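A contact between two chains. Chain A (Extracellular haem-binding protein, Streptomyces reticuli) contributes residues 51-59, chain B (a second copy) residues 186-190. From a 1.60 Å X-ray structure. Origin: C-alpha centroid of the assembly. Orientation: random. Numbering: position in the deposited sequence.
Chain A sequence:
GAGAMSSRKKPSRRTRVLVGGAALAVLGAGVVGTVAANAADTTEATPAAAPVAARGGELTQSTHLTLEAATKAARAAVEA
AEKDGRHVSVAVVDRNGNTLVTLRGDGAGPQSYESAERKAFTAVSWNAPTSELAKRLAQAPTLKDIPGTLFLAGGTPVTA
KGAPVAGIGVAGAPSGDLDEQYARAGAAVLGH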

ATOM      1  N   PRO A  51     -19.028 -27.526  -5.084  1.00 30.22           N
ATOM      2  CA  PRO A  51     -17.625 -27.831  -5.392  1.00 29.08           C
ATOM      3  C   PRO A  51     -17.460 -29.103  -6.186  1.00 28.32           C
ATOM      4  O   PRO A  51     -17.933 -30.169  -5.811  1.00 26.98           O
ATOM      5  CB  PRO A  51     -16.839 -27.933  -4.132  1.00 29.67           C
ATOM      6  N   VAL A  52     -16.729 -28.970  -7.278  1.00 27.80           N
ATOM      7  CA  VAL A  52     -16.116 -30.098  -7.898  1.00 27.10           C
ATOM      8  C   VAL A  52     -15.095 -30.655  -6.919  1.00 26.65           C
ATOM      9  O   VAL A  52     -14.471 -29.906  -6.145  1.00 24.40           O
ATOM     10  CB  VAL A  52     -15.455 -29.663  -9.217  1.00 27.71           C
ATOM     11  CG1 VAL A  52     -14.594 -30.777  -9.770  1.00 27.82           C
ATOM     12  CG2 VAL A  52     -16.530 -29.279 -10.210  1.00 28.59           C
ATOM     13  N   ALA A  53     -14.943 -31.975  -6.922  1.00 26.66           N
ATOM     14  CA  ALA A  53     -13.896 -32.594  -6.145  1.00 27.62           C
ATOM     15  C   ALA A  53     -12.761 -33.046  -7.062  1.00 27.94           C
ATOM     16  O   ALA A  53     -12.963 -33.831  -7.986  1.00 27.54           O
ATOM     17  CB  ALA A  53     -14.451 -33.770  -5.358  1.00 27.73           C
ATOM     18  N   ALA A  54     -11.557 -32.576  -6.796  1.00 28.55           N
ATOM     19  CA  ALA A  54     -10.455 -32.961  -7.632  1.00 29.75           C
ATOM     20  C   ALA A  54      -9.935 -34.336  -7.226  1.00 30.64           C
ATOM     21  O   ALA A  54     -10.163 -34.820  -6.103  1.00 30.28           O
ATOM     22  CB  ALA A  54      -9.368 -31.914  -7.621  1.00 29.53           C
ATOM     23  N   ARG A  55      -9.270 -34.972  -8.180  1.00 32.56           N
ATOM     24  CA  ARG A  55      -8.811 -36.356  -8.084  1.00 34.39           C
ATOM     25  C   ARG A  55      -7.955 -36.511  -9.335  1.00 34.83           C
ATOM     26  O   ARG A  55      -8.456 -36.299 -10.458  1.00 36.13           O
ATOM     27  CB  ARG A  55      -9.997 -37.330  -8.202  1.00 34.92           C
ATOM     28  CG  ARG A  55     -10.769 -37.612  -6.922  1.00 37.00           C
ATOM     29  CD  ARG A  55     -10.322 -38.932  -6.280  1.00 41.18           C
ATOM     30  NE  ARG A  55      -9.076 -38.826  -5.516  1.00 42.63           N
ATOM     31  CZ  ARG A  55      -8.525 -39.842  -4.850  1.00 52.39           C
ATOM     32  NH1 ARG A  55      -9.108 -41.032  -4.856  1.00 41.71           N
ATOM     33  NH2 ARG A  55      -7.396 -39.673  -4.180  1.00 42.71           N
ATOM     34  N   GLY A  56      -6.695 -36.901  -9.194  1.00 34.60           N
ATOM     35  CA  GLY A  56      -6.085 -37.370  -7.950  1.00 32.80           C
ATOM     36  C   GLY A  56      -4.640 -37.248  -8.381  1.00 31.19           C
ATOM     37  O   GLY A  56      -3.772 -36.811  -7.621  1.00 30.57           O
ATOM     38  N   GLY A  57      -4.401 -37.603  -9.645  1.00 29.54           N
ATOM     39  CA  GLY A  57      -3.178 -37.173 -10.334  1.00 27.77           C
ATOM     40  C   GLY A  57      -3.196 -35.650 -10.449  1.00 26.13           C
ATOM     41  O   GLY A  57      -2.214 -35.023 -10.859  1.00 26.39           O
ATOM     42  N   GLU A  58      -4.330 -35.060 -10.092  1.00 24.07           N
ATOM     43  CA  GLU A  58      -4.481 -33.595 -10.100  1.00 22.74           C
ATOM     44  C   GLU A  58      -4.087 -32.972  -8.763  1.00 20.78           C
ATOM     45  O   GLU A  58      -4.183 -31.756  -8.596  1.00 19.21           O
ATOM     46  CB  GLU A  58      -5.924 -33.216 -10.416  1.00 23.01           C
ATOM     47  CG  GLU A  58      -6.324 -33.523 -11.858  1.00 25.65           C
ATOM     48  CD  GLU A  58      -7.825 -33.574 -12.040  1.00 27.21           C
ATOM     49  OE1 GLU A  58      -8.541 -33.844 -11.049  1.00 29.73           O
ATOM     50  OE2 GLU A  58      -8.287 -33.378 -13.189  1.00 28.52           O
ATOM     51  N   LEU A  59      -3.691 -33.804  -7.808  1.00 19.87           N
ATOM     52  CA  LEU A  59      -3.436 -33.336  -6.444  1.00 19.14           C
ATOM     53  C   LEU A  59      -1.991 -33.595  -6.056  1.00 19.91           C
ATOM     54  O   LEU A  59      -1.361 -34.547  -6.543  1.00 20.04           O
ATOM     55  CB  LEU A  59      -4.363 -34.027  -5.438  1.00 18.76           C
ATOM     56  CG  LEU A  59      -5.873 -33.809  -5.646  1.00 18.75           C
ATOM     57  CD1 LEU A  59      -6.665 -34.670  -4.672  1.00 18.28           C
ATOM     58  CD2 LEU A  59      -6.217 -32.344  -5.434  1.00 17.49           C
TER
ATOM     59  N   GLY B 186     -14.592 -24.280 -15.758  1.00 19.15           N
ATOM     60  CA  GLY B 186     -13.199 -24.566 -15.433  1.00 19.31           C
ATOM     61  C   GLY B 186     -13.063 -25.663 -14.387  1.00 19.07           C
ATOM     62  O   GLY B 186     -12.288 -26.600 -14.555  1.00 19.28           O
ATOM     63  N   ALA B 187     -13.829 -25.579 -13.306  1.00 18.94           N
ATOM     64  CA  ALA B 187     -13.782 -26.626 -12.292  1.00 20.06           C
ATOM     65  C   ALA B 187     -14.184 -27.992 -12.838  1.00 20.24           C
ATOM     66  O   ALA B 187     -13.669 -29.022 -12.394  1.00 20.23           O
ATOM     67  CB  ALA B 187     -14.673 -26.276 -11.126  1.00 20.91           C
ATOM     68  N   ALA B 188     -15.095 -27.983 -13.810  1.00 19.79           N
ATOM     69  CA  ALA B 188     -15.695 -29.219 -14.332  1.00 20.58           C
ATOM     70  C   ALA B 188     -14.694 -30.163 -14.978  1.00 21.22           C
ATOM     71  O   ALA B 188     -14.984 -31.363 -15.128  1.00 22.13           O
ATOM     72  CB  ALA B 188     -16.804 -28.880 -15.333  1.00 21.19           C
ATOM     73  N   VAL B 189     -13.542 -29.641 -15.385  1.00 20.76           N
ATOM     74  CA  VAL B 189     -12.560 -30.480 -16.043  1.00 21.21           C
ATOM     75  C   VAL B 189     -11.685 -31.215 -15.068  1.00 21.89           C
ATOM     76  O   VAL B 189     -10.878 -32.056 -15.485  1.00 22.41           O
ATOM     77  CB  VAL B 189     -11.688 -29.716 -17.028  1.00 20.92           C
ATOM     78  CG1 VAL B 189     -12.563 -29.004 -18.051  1.00 21.76           C
ATOM     79  CG2 VAL B 189     -10.793 -28.749 -16.273  1.00 21.24           C
ATOM     80  N   LEU B 190     -11.866 -30.933 -13.783  1.00 21.99           N
ATOM     81  CA  LEU B 190     -11.102 -31.606 -12.739  1.00 23.06           C
ATOM     82  C   LEU B 190     -11.866 -32.820 -12.214  1.00 23.78           C
ATOM     83  O   LEU B 190     -13.075 -32.945 -12.424  1.00 24.02           O
ATOM     84  CB  LEU B 190     -10.825 -30.644 -11.584  1.00 22.53           C
ATOM     85  CG  LEU B 190     -10.049 -29.381 -11.968  1.00 22.33           C
ATOM     86  CD1 LEU B 190      -9.956 -28.472 -10.749  1.00 22.68           C
ATOM     87  CD2 LEU B 190      -8.670 -29.752 -12.446  1.00 23.28           C
TER
HETATM   88  O   HOH W   1     -10.176 -34.817 -14.614  1.00 38.46           O

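Contact between residues 51-59 of chain A and 186-190 of chain B, two copies of an extracellular haem-binding protein. An extended segment of chain A, weakly bonded as a strand around V52(A) and A53(A), passes the end of a chain B helix and then folds into a type I turn from G56(A) to L59(A), closed by L59(A) N to G56(A) O at 3.0 Å. No direct hydrogen bond joins the stretches; apolar packing and one bridging water do, and the two stretches bury 270 Å² between them, both sides summed.

G186(B) makes no contact, but its carbonyl O accepts a weak bond from V189(B) N (3.4 Å). A187(B) points its CB toward chain A, where V52(A) CG2 lies 3.6 Å away. V52(A), in the t rotamer, also brings CG1 to 3.3 Å from A187(B) O. That oxygen is already engaged within its own chain, accepting from L190(B) N at 3.0 Å and closing the type I turn from A187(B) to L190(B). A188(B) points away from chain A and contributes little beyond its backbone N, 4.1 Å from V52(A) CG2.

The CA-to-CB bond of V189(B) also points away from chain A, and its carbonyl makes the link instead: water 1 donates to V189(B) O (3.0 Å) and to E58(A) OE2 (2.8 Å), linking two acceptors that could not bond each other without a proton. The glutamate is also held by its own chain, R55(A) N donating to E58(A) OE1 at 3.2 Å and a nearly straight 167°.

L190(B) has the largest area covered. Its CB meets V52(A) CG1 at 4.2 Å and A54(A) CB at 4.4 Å, bringing aliphatic surfaces together. E58(A) reaches it too, with OE2 3.4 Å from L190(B) CA and 3.7 Å from L190(B) CD2, contacts of packing rather than polar pairing.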